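Local atomic coordinates of Cas13d (uncultured Ruminococcus sp, PDB entry 6IV9), a protein that binds CRISPR RNA and relies on two HEPN domains for maturation of that guide and for cleavage of target RNA. Residues L588-I593 / Y634-A639; R645-N650 / T729-L734; E651-F656 / E837-I842. The protein carries 2 engineered substitutions. All coordinates share one frame; numbering follows the deposited sequence.

Interaction 1. Residues L588-I593 / Y634-A639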
loop_
_atom_site.group_PDB
_atom_site.type_symbol
_atom_site.label_atom_id
_atom_site.label_comp_id
_atom_site.label_asym_id
_atom_site.label_seq_id
_atom_site.Cartn_x
_atom_site.Cartn_y
_atom_site.Cartn_z
ATOM N N LEU A 588 -25.968 -9.667 6.812
ATOM C CA LEU A 588 -27.126 -10.367 6.207
ATOM C C LEU A 588 -27.365 -9.864 4.781
ATOM O O LEU A 588 -27.633 -10.663 3.948
ATOM C CB LEU A 588 -28.356 -10.137 7.084
ATOM C CG LEU A 588 -28.558 -11.166 8.186
ATOM C CD1 LEU A 588 -27.333 -11.292 9.056
ATOM C CD2 LEU A 588 -29.779 -10.839 9.016
ATOM N N THR A 589 -27.259 -8.564 4.551
ATOM C CA THR A 589 -27.480 -7.964 3.215
ATOM C C THR A 589 -26.451 -8.468 2.198
ATOM O O THR A 589 -26.828 -8.757 1.095
ATOM C CB THR A 589 -27.448 -6.436 3.308
ATOM O OG1 THR A 589 -28.390 -6.017 4.285
ATOM C CG2 THR A 589 -27.738 -5.756 1.995
ATOM N N ILE A 590 -25.184 -8.564 2.577
ATOM C CA ILE A 590 -24.163 -9.046 1.611
ATOM C C ILE A 590 -24.450 -10.499 1.223
ATOM O O ILE A 590 -24.138 -10.857 0.123
ATOM C CB ILE A 590 -22.714 -8.773 2.072
ATOM C CG1 ILE A 590 -21.802 -8.486 0.883
ATOM C CG2 ILE A 590 -22.154 -9.867 2.952
ATOM C CD1 ILE A 590 -20.466 -7.940 1.265
ATOM N N LEU A 591 -24.904 -11.305 2.171
ATOM C CA LEU A 591 -25.245 -12.724 1.906
ATOM C C LEU A 591 -26.465 -12.803 0.987
ATOM O O LEU A 591 -26.470 -13.610 0.088
ATOM C CB LEU A 591 -25.522 -13.397 3.244
ATOM C CG LEU A 591 -24.390 -14.219 3.843
ATOM C CD1 LEU A 591 -23.046 -14.014 3.182
ATOM C CD2 LEU A 591 -24.320 -14.091 5.341
ATOM N N GLY A 592 -27.444 -11.934 1.217
ATOM C CA GLY A 592 -28.702 -11.898 0.458
ATOM C C GLY A 592 -29.887 -12.030 1.393
ATOM O O GLY A 592 -30.022 -13.050 2.021
ATOM N N ILE A 593 -30.698 -10.986 1.456
ATOM C CA ILE A 593 -31.862 -10.908 2.376
ATOM C C ILE A 593 -32.951 -10.067 1.713
ATOM O O ILE A 593 -32.662 -9.371 0.748
ATOM C CB ILE A 593 -31.404 -10.291 3.709
ATOM C CG1 ILE A 593 -32.318 -10.662 4.872
ATOM C CG2 ILE A 593 -31.259 -8.795 3.588
ATOM C CD1 ILE A 593 -31.941 -11.925 5.558
ATOM N N TYR A 634 -13.375 -4.812 4.009
ATOM C CA TYR A 634 -12.889 -4.090 2.814
ATOM C C TYR A 634 -14.074 -3.778 1.893
ATOM O O TYR A 634 -14.166 -2.692 1.416
ATOM C CB TYR A 634 -11.845 -4.939 2.087
ATOM C CG TYR A 634 -11.163 -4.227 0.953
ATOM C CD1 TYR A 634 -11.750 -4.150 -0.292
ATOM C CD2 TYR A 634 -9.946 -3.604 1.128
ATOM C CE1 TYR A 634 -11.141 -3.492 -1.338
ATOM C CE2 TYR A 634 -9.326 -2.933 0.093
ATOM C CZ TYR A 634 -9.927 -2.870 -1.144
ATOM O OH TYR A 634 -9.357 -2.203 -2.172
ATOM N N LEU A 635 -14.955 -4.747 1.682
ATOM C CA LEU A 635 -16.116 -4.552 0.785
ATOM C C LEU A 635 -17.058 -3.484 1.339
ATOM O O LEU A 635 -17.526 -2.698 0.590
ATOM C CB LEU A 635 -16.830 -5.893 0.616
ATOM C CG LEU A 635 -16.099 -6.894 -0.265
ATOM C CD1 LEU A 635 -16.644 -8.294 -0.074
ATOM C CD2 LEU A 635 -16.198 -6.486 -1.716
ATOM N N ILE A 636 -17.331 -3.522 2.626
ATOM C CA ILE A 636 -18.239 -2.512 3.224
ATOM C C ILE A 636 -17.605 -1.126 3.147
ATOM O O ILE A 636 -18.295 -0.196 2.898
ATOM C CB ILE A 636 -18.613 -2.895 4.659
ATOM C CG1 ILE A 636 -19.351 -4.228 4.689
ATOM C CG2 ILE A 636 -19.426 -1.793 5.290
ATOM C CD1 ILE A 636 -20.555 -4.263 3.807
ATOM N N LYS A 637 -16.310 -1.046 3.383
ATOM C CA LYS A 637 -15.566 0.230 3.383
ATOM C C LYS A 637 -15.627 0.900 2.005
ATOM O O LYS A 637 -15.882 2.086 1.943
ATOM C CB LYS A 637 -14.121 -0.174 3.665
ATOM C CG LYS A 637 -13.123 0.917 3.946
ATOM C CD LYS A 637 -11.874 0.359 4.582
ATOM C CE LYS A 637 -10.828 -0.101 3.593
ATOM N NZ LYS A 637 -9.477 -0.162 4.185
ATOM N N TYR A 638 -15.399 0.132 0.948
ATOM C CA TYR A 638 -15.306 0.713 -0.412
ATOM C C TYR A 638 -16.556 0.484 -1.258
ATOM O O TYR A 638 -16.661 1.078 -2.303
ATOM C CB TYR A 638 -14.078 0.148 -1.130
ATOM C CG TYR A 638 -12.776 0.668 -0.591
ATOM C CD1 TYR A 638 -12.571 2.018 -0.412
ATOM C CD2 TYR A 638 -11.755 -0.181 -0.236
ATOM C CE1 TYR A 638 -11.388 2.511 0.103
ATOM C CE2 TYR A 638 -10.563 0.291 0.265
ATOM C CZ TYR A 638 -10.372 1.642 0.427
ATOM O OH TYR A 638 -9.212 2.106 0.934
ATOM N N ALA A 639 -17.453 -0.372 -0.816
ATOM C CA ALA A 639 -18.628 -0.669 -1.653
ATOM C C ALA A 639 -19.923 -0.622 -0.842
ATOM O O ALA A 639 -19.984 0.087 0.117
ATOM C CB ALA A 639 -18.436 -1.959 -2.398
#
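Behind the point where Ile590 meets Leu635 and Ile636, two tyrosine rings one helical turn apart pack edge against face: CD2 of Tyr638 stands 3.4 Å above one face of the Tyr634 ring, offset toward its rim, while CD1 of Tyr634 lies in the plane of the Tyr638 ring, at its edge. Tyr634 is further engaged edge-to-face with Tyr732 of helix 713-760. The hydroxyl of Tyr638 and the ammonium of Lys637 both bond to Glu513, anchoring this side of helix 630-638.

The other side of that helix carries the contact proper, which is wholly aliphatic. Ile590 supplies one atom for both partners: its CD1 lies 4.1 Å from Leu635 CD1 and 4.5 Å from Ile636 CD1. An extended second torsion (chi2 168°) pushes this methyl outward from helix 581-591, and the side chains of Ile590 and Leu635 cross at about a right angle and touch through their CD1 methyls. Leu635 has its CB directed toward helix 581-591; Ile636 does not, and reaches Ile590 through its terminal methyl, the branch being turned by a chi1 of -61° that sets CG1 beside the backbone N.

This is helix-to-helix packing in the α-helical body of Cas13d, sparing in extent: 91 Å² is buried in all, and the closest pair of CA atoms, those of Ile590 and Ile636, is 9.0 Å apart. Both helices finish within the contact region. Ala639 leaves helical geometry after bonding its N to Leu635 O at 2.7 Å. Gly592 N still reaches Leu588 O at 3.0 Å, but Gly592 then turns to a positive phi of 124°, where a side chain would press on the carbonyl O of Leu591. Ile590 O, meanwhile, accepts a hydrogen bond from the hydroxyl of Tyr727 on helix 713-760.

Interaction 2. Residues R645-N650 / T729-L734. With nucleotides of chain B.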
loop_
_atom_site.group_PDB
_atom_site.type_symbol
_atom_site.label_atom_id
_atom_site.label_comp_id
_atom_site.label_asym_id
_atom_site.label_seq_id
_atom_site.Cartn_x
_atom_site.Cartn_y
_atom_site.Cartn_z
ATOM N N ARG A 645 -23.913 -7.782 -3.517
ATOM C CA ARG A 645 -24.688 -9.032 -3.658
ATOM C C ARG A 645 -25.306 -9.084 -5.056
ATOM O O ARG A 645 -25.355 -10.143 -5.582
ATOM C CB ARG A 645 -25.753 -9.174 -2.576
ATOM C CG ARG A 645 -26.609 -10.419 -2.729
ATOM C CD ARG A 645 -25.820 -11.704 -2.659
ATOM N NE ARG A 645 -26.587 -12.897 -2.951
ATOM C CZ ARG A 645 -26.707 -13.437 -4.146
ATOM N NH1 ARG A 645 -26.117 -12.885 -5.181
ATOM N NH2 ARG A 645 -27.414 -14.529 -4.315
ATOM N N GLU A 646 -25.792 -7.966 -5.584
ATOM C CA GLU A 646 -26.376 -7.934 -6.951
ATOM C C GLU A 646 -25.301 -8.203 -8.005
ATOM O O GLU A 646 -25.559 -8.916 -8.947
ATOM C CB GLU A 646 -27.093 -6.621 -7.213
ATOM C CG GLU A 646 -28.326 -6.466 -6.356
ATOM C CD GLU A 646 -29.332 -7.598 -6.472
ATOM O OE1 GLU A 646 -29.834 -7.833 -7.582
ATOM O OE2 GLU A 646 -29.607 -8.236 -5.447
ATOM N N VAL A 647 -24.116 -7.634 -7.814
ATOM C CA VAL A 647 -22.995 -7.834 -8.773
ATOM C C VAL A 647 -22.618 -9.310 -8.797
ATOM O O VAL A 647 -22.283 -9.788 -9.841
ATOM C CB VAL A 647 -21.777 -6.955 -8.473
ATOM C CG1 VAL A 647 -20.605 -7.364 -9.336
ATOM C CG2 VAL A 647 -22.104 -5.497 -8.673
ATOM N N ALA A 648 -22.779 -10.003 -7.672
ATOM C CA ALA A 648 -22.436 -11.436 -7.527
ATOM C C ALA A 648 -23.335 -12.312 -8.397
ATOM O O ALA A 648 -23.028 -13.462 -8.562
ATOM C CB ALA A 648 -22.515 -11.880 -6.098
ATOM N N LYS A 649 -24.436 -11.763 -8.883
ATOM C CA LYS A 649 -25.385 -12.545 -9.715
ATOM C C LYS A 649 -24.883 -12.613 -11.152
ATOM O O LYS A 649 -25.421 -13.377 -11.924
ATOM C CB LYS A 649 -26.779 -11.931 -9.648
ATOM C CG LYS A 649 -27.473 -12.159 -8.323
ATOM C CD LYS A 649 -28.722 -11.379 -8.188
ATOM C CE LYS A 649 -29.253 -11.444 -6.779
ATOM N NZ LYS A 649 -30.540 -10.728 -6.654
ATOM N N ASN A 650 -23.858 -11.843 -11.454
ATOM C CA ASN A 650 -23.322 -11.798 -12.825
ATOM C C ASN A 650 -22.262 -12.884 -12.989
ATOM O O ASN A 650 -21.143 -12.663 -12.614
ATOM C CB ASN A 650 -22.751 -10.421 -13.099
ATOM C CG ASN A 650 -22.446 -10.245 -14.557
ATOM O OD1 ASN A 650 -21.944 -11.161 -15.195
ATOM N ND2 ASN A 650 -22.783 -9.093 -15.085
ATOM N N THR A 729 -14.187 -13.703 -0.675
ATOM C CA THR A 729 -12.898 -13.581 -1.391
ATOM C C THR A 729 -13.143 -13.154 -2.838
ATOM O O THR A 729 -12.491 -12.250 -3.290
ATOM C CB THR A 729 -12.119 -14.898 -1.373
ATOM O OG1 THR A 729 -11.856 -15.241 -0.022
ATOM C CG2 THR A 729 -10.820 -14.815 -2.134
ATOM N N VAL A 730 -14.093 -13.771 -3.511
ATOM C CA VAL A 730 -14.299 -13.420 -4.941
ATOM C C VAL A 730 -14.742 -11.959 -5.091
ATOM O O VAL A 730 -14.232 -11.278 -5.935
ATOM C CB VAL A 730 -15.292 -14.400 -5.587
ATOM C CG1 VAL A 730 -15.791 -13.896 -6.915
ATOM C CG2 VAL A 730 -14.699 -15.788 -5.706
ATOM N N MET A 731 -15.713 -11.524 -4.306
ATOM C CA MET A 731 -16.188 -10.124 -4.397
ATOM C C MET A 731 -15.067 -9.162 -3.971
ATOM O O MET A 731 -14.918 -8.144 -4.575
ATOM C CB MET A 731 -17.474 -9.922 -3.595
ATOM C CG MET A 731 -18.586 -10.844 -4.042
ATOM S SD MET A 731 -18.763 -11.062 -5.836
ATOM C CE MET A 731 -19.231 -9.418 -6.345
ATOM N N TYR A 732 -14.309 -9.525 -2.950
ATOM C CA TYR A 732 -13.199 -8.674 -2.464
ATOM C C TYR A 732 -12.159 -8.501 -3.575
ATOM O O TYR A 732 -11.760 -7.406 -3.835
ATOM C CB TYR A 732 -12.573 -9.312 -1.228
ATOM C CG TYR A 732 -11.145 -8.938 -0.953
ATOM C CD1 TYR A 732 -10.812 -7.727 -0.392
ATOM C CD2 TYR A 732 -10.124 -9.818 -1.242
ATOM C CE1 TYR A 732 -9.499 -7.391 -0.145
ATOM C CE2 TYR A 732 -8.806 -9.496 -1.007
ATOM C CZ TYR A 732 -8.494 -8.279 -0.450
ATOM O OH TYR A 732 -7.208 -7.969 -0.190
ATOM N N LEU A 733 -11.822 -9.583 -4.265
ATOM C CA LEU A 733 -10.798 -9.528 -5.338
ATOM C C LEU A 733 -11.270 -8.541 -6.411
ATOM O O LEU A 733 -10.480 -7.754 -6.880
ATOM C CB LEU A 733 -10.691 -10.936 -5.919
ATOM C CG LEU A 733 -9.408 -11.721 -5.692
ATOM C CD1 LEU A 733 -8.518 -11.172 -4.611
ATOM C CD2 LEU A 733 -9.671 -13.198 -5.535
ATOM N N LEU A 734 -12.546 -8.581 -6.752
ATOM C CA LEU A 734 -13.058 -7.654 -7.785
ATOM C C LEU A 734 -12.965 -6.196 -7.322
ATOM O O LEU A 734 -12.408 -5.402 -8.042
ATOM C CB LEU A 734 -14.515 -8.021 -8.058
ATOM C CG LEU A 734 -15.282 -7.025 -8.911
ATOM C CD1 LEU A 734 -14.723 -6.977 -10.313
ATOM C CD2 LEU A 734 -16.755 -7.353 -8.928
ATOM P P U B 38 -5.229 -11.708 -1.778
ATOM O OP1 U B 38 -5.771 -10.512 -2.335
ATOM O OP2 U B 38 -4.947 -11.849 -0.372
ATOM O "O5'" U B 38 -6.262 -12.840 -2.201
ATOM C "C5'" U B 38 -6.117 -14.107 -1.679
ATOM C "C4'" U B 38 -6.944 -15.081 -2.490
ATOM O "O4'" U B 38 -6.527 -14.999 -3.873
ATOM C "C3'" U B 38 -6.667 -16.514 -2.085
ATOM O "O3'" U B 38 -7.575 -16.840 -1.029
ATOM C "C2'" U B 38 -6.938 -17.291 -3.373
ATOM O "O2'" U B 38 -8.316 -17.483 -3.599
ATOM C "C1'" U B 38 -6.464 -16.303 -4.427
ATOM N N1 U B 38 -5.099 -16.560 -4.893
ATOM C C2 U B 38 -4.818 -16.220 -6.207
ATOM O O2 U B 38 -5.660 -15.735 -6.956
ATOM N N3 U B 38 -3.514 -16.444 -6.597
ATOM C C4 U B 38 -2.478 -16.946 -5.810
ATOM O O4 U B 38 -1.343 -17.084 -6.296
ATOM C C5 U B 38 -2.846 -17.219 -4.444
ATOM C C6 U B 38 -4.116 -17.022 -4.046
#
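The type I turn Val647-Asn650, which leads from helix 641-647 into helix 651-660, rests on the long helix 713-760 where Met731 meets Val647 and Ala648. Met731 is bent at chi2 and chi3, curling its thioether end against the turn: SD sits 3.8 Å from Ala648 CB, and CE lies 3.8 Å from Ala648 N and 3.9 Å from Val647 CG1. Val647 CG1, anti to its own N (chi1 171°), also touches Leu734 CD2 at 3.9 Å. Without the thioether end of Met731, as with an alanine here, Val647 and Ala648 would probably lose their sulfur and methyl partners and a gap open beside the turn. On the outer flank, Lys649 NZ bonds Glu646 OE2 on its syn side at 2.9 Å, tilted 23° out of the carboxylate plane, a salt bridge across one turn.

The long helix also faces RNA. OP1 of U38 in chain B lies near the plane of the Tyr732 ring, 3.5 Å from CE2 at its edge, and 3.6 Å from Leu733 CD1. The chemistry is thus divided: largely apolar packing lies between helix and turn, while Tyr732 and Leu733 meet the crRNA phosphate, consistent with contact by shape.

Interaction 3. Residues E651-F656 / E837-I842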
loop_
_atom_site.group_PDB
_atom_site.type_symbol
_atom_site.label_atom_id
_atom_site.label_comp_id
_atom_site.label_asym_id
_atom_site.label_seq_id
_atom_site.Cartn_x
_atom_site.Cartn_y
_atom_site.Cartn_z
ATOM N N GLU A 651 -22.635 -13.994 -13.608
ATOM C CA GLU A 651 -21.704 -15.134 -13.766
ATOM C C GLU A 651 -20.474 -14.745 -14.586
ATOM O O GLU A 651 -19.436 -15.292 -14.339
ATOM C CB GLU A 651 -22.445 -16.371 -14.258
ATOM C CG GLU A 651 -23.328 -16.943 -13.174
ATOM C CD GLU A 651 -24.218 -18.074 -13.638
ATOM O OE1 GLU A 651 -23.921 -19.203 -13.316
ATOM O OE2 GLU A 651 -25.187 -17.796 -14.325
ATOM N N LYS A 652 -20.617 -13.855 -15.551
ATOM C CA LYS A 652 -19.438 -13.487 -16.368
ATOM C C LYS A 652 -18.380 -12.805 -15.505
ATOM O O LYS A 652 -17.221 -13.096 -15.675
ATOM C CB LYS A 652 -19.854 -12.568 -17.509
ATOM C CG LYS A 652 -20.483 -13.295 -18.680
ATOM C CD LYS A 652 -20.611 -12.428 -19.888
ATOM C CE LYS A 652 -21.601 -11.317 -19.689
ATOM N NZ LYS A 652 -21.990 -10.724 -20.987
ATOM N N VAL A 653 -18.807 -11.876 -14.666
ATOM C CA VAL A 653 -17.857 -11.177 -13.757
ATOM C C VAL A 653 -17.257 -12.177 -12.768
ATOM O O VAL A 653 -16.074 -12.215 -12.633
ATOM C CB VAL A 653 -18.595 -10.071 -12.989
ATOM C CG1 VAL A 653 -17.707 -9.461 -11.935
ATOM C CG2 VAL A 653 -19.145 -9.011 -13.915
ATOM N N VAL A 654 -18.091 -12.982 -12.124
ATOM C CA VAL A 654 -17.592 -13.979 -11.138
ATOM C C VAL A 654 -16.678 -14.985 -11.837
ATOM O O VAL A 654 -15.659 -15.295 -11.312
ATOM C CB VAL A 654 -18.757 -14.655 -10.408
ATOM C CG1 VAL A 654 -18.292 -15.838 -9.596
ATOM C CG2 VAL A 654 -19.496 -13.654 -9.553
ATOM N N MET A 655 -17.046 -15.430 -13.028
ATOM C CA MET A 655 -16.199 -16.385 -13.783
ATOM C C MET A 655 -14.865 -15.712 -14.122
ATOM O O MET A 655 -13.868 -16.390 -14.131
ATOM C CB MET A 655 -16.888 -16.885 -15.056
ATOM C CG MET A 655 -17.888 -17.995 -14.816
ATOM S SD MET A 655 -17.170 -19.497 -14.161
ATOM C CE MET A 655 -16.324 -20.123 -15.606
ATOM N N PHE A 656 -14.882 -14.415 -14.411
ATOM C CA PHE A 656 -13.607 -13.726 -14.715
ATOM C C PHE A 656 -12.681 -13.792 -13.497
ATOM O O PHE A 656 -11.542 -14.124 -13.636
ATOM C CB PHE A 656 -13.849 -12.269 -15.095
ATOM C CG PHE A 656 -12.571 -11.484 -15.127
ATOM C CD1 PHE A 656 -11.582 -11.795 -16.033
ATOM C CD2 PHE A 656 -12.343 -10.469 -14.225
ATOM C CE1 PHE A 656 -10.385 -11.110 -16.038
ATOM C CE2 PHE A 656 -11.149 -9.776 -14.238
ATOM C CZ PHE A 656 -10.174 -10.109 -15.132
ATOM N N GLU A 837 -24.230 -0.547 -11.367
ATOM C CA GLU A 837 -25.049 0.115 -12.398
ATOM C C GLU A 837 -24.623 -0.298 -13.814
ATOM O O GLU A 837 -25.493 -0.451 -14.637
ATOM C CB GLU A 837 -24.998 1.614 -12.139
ATOM C CG GLU A 837 -26.065 2.392 -12.850
ATOM C CD GLU A 837 -27.481 2.259 -12.321
ATOM O OE1 GLU A 837 -28.395 2.632 -13.060
ATOM O OE2 GLU A 837 -27.662 1.794 -11.197
ATOM N N TYR A 838 -23.328 -0.445 -14.087
ATOM C CA TYR A 838 -22.903 -0.693 -15.488
ATOM C C TYR A 838 -22.143 -1.995 -15.725
ATOM O O TYR A 838 -22.057 -2.399 -16.851
ATOM C CB TYR A 838 -22.012 0.454 -15.957
ATOM C CG TYR A 838 -22.655 1.799 -15.798
ATOM C CD1 TYR A 838 -23.770 2.131 -16.539
ATOM C CD2 TYR A 838 -22.176 2.721 -14.893
ATOM C CE1 TYR A 838 -24.392 3.353 -16.397
ATOM C CE2 TYR A 838 -22.781 3.952 -14.741
ATOM C CZ TYR A 838 -23.894 4.267 -15.497
ATOM O OH TYR A 838 -24.511 5.460 -15.367
ATOM N N ILE A 839 -21.659 -2.670 -14.688
ATOM C CA ILE A 839 -20.822 -3.878 -14.937
ATOM C C ILE A 839 -21.618 -4.936 -15.699
ATOM O O ILE A 839 -21.018 -5.642 -16.460
ATOM C CB ILE A 839 -20.171 -4.429 -13.664
ATOM C CG1 ILE A 839 -18.996 -5.345 -13.996
ATOM C CG2 ILE A 839 -21.185 -5.114 -12.772
ATOM C CD1 ILE A 839 -18.108 -5.609 -12.825
ATOM N N GLY A 840 -22.926 -4.986 -15.483
ATOM C CA GLY A 840 -23.825 -5.957 -16.123
ATOM C C GLY A 840 -23.907 -5.787 -17.626
ATOM O O GLY A 840 -24.273 -6.753 -18.281
ATOM N N ASP A 841 -23.581 -4.599 -18.140
ATOM C CA ASP A 841 -23.674 -4.296 -19.592
ATOM C C ASP A 841 -22.426 -4.722 -20.369
ATOM O O ASP A 841 -22.456 -4.595 -21.560
ATOM C CB ASP A 841 -23.971 -2.817 -19.824
ATOM C CG ASP A 841 -25.354 -2.422 -19.358
ATOM O OD1 ASP A 841 -26.162 -3.317 -19.152
ATOM O OD2 ASP A 841 -25.600 -1.235 -19.183
ATOM N N ILE A 842 -21.372 -5.187 -19.712
ATOM C CA ILE A 842 -20.124 -5.567 -20.426
ATOM C C ILE A 842 -20.327 -6.919 -21.111
ATOM O O ILE A 842 -20.660 -7.871 -20.429
ATOM C CB ILE A 842 -18.922 -5.606 -19.460
ATOM C CG1 ILE A 842 -18.689 -4.274 -18.761
ATOM C CG2 ILE A 842 -17.662 -6.065 -20.158
ATOM C CD1 ILE A 842 -17.561 -4.329 -17.777
#
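The first turn of helix 651-660 passes residues 837-842, which begin on helix 835-838, with 8.0 Å between Val653 CA and Ile839 CA, close enough for short branched side chains to bridge the space. Val653 and Ile839 reach toward each other tip to tip. CG2 of Val653 does most of the touching, 3.7 Å from Ile839 CG1 and equally near its CD1, while Val653 CG1 is 4.0 Å from Ile839 CD1. Ile839 places CG1 anti to its backbone N (chi1 -161°) and continues extended, which carries CD1 toward the valine although its CB does not point there. Leu734 of helix 713-760 packs on Val653 as well, so the pair lies in buried apolar surroundings.

Beside this buried pair runs a polar bond from the exposed side chain of Lys652. Its chain is extended through chi2, bends at chi3 (-67°), and delivers NZ to Ile842 O at 3.2 Å. The ammonium arrives in the carbonyl plane, on a lone pair, with a C=O...N angle of 136°; CE follows at 3.6 Å from Ile842 O. The stronger partner of NZ is the carbonyl of the next residue, Arg843.

At its start, helix 651-660 is capped by Asn650, whose OD1 accepts from the backbone N of Val653 and, more weakly, from that of Lys652. The other segment is tied to helix 848-861 by the salt bridge of Asp841 with Arg858. The contact therefore joins the start of helix 651-660 to the chain that follows Tyr838.

Two consecutive main-chain carbonyls, rather than a carboxylate, receive the lysine. Such bonding is likely to restrain the chain at Ile842 and Arg843, and the positive charge would probably polarise both carbonyls.

Three contacts form a continuous run through the helical body, illustrating how successive short helices can be packed against distant parts of one chain. Interaction 1 and interaction 2 have centres 10 Å apart and touch: Arg645 NE probably makes a weak hydrogen bond to Leu591 O, at 3.1 Å, and Leu635 CD2 packs 3.5 Å from Met731 O. Interactions 2 and 3 lie 9 Å apart, centre to centre, joined where Leu734 CD2 meets Val653 CG1 at 3.8 Å. Interactions 1 and 3 do not touch; their nearest atoms are about 11 Å apart. Interaction 2 alone reaches bound RNA, the nearest atoms of the other two staying about 8 Å from it.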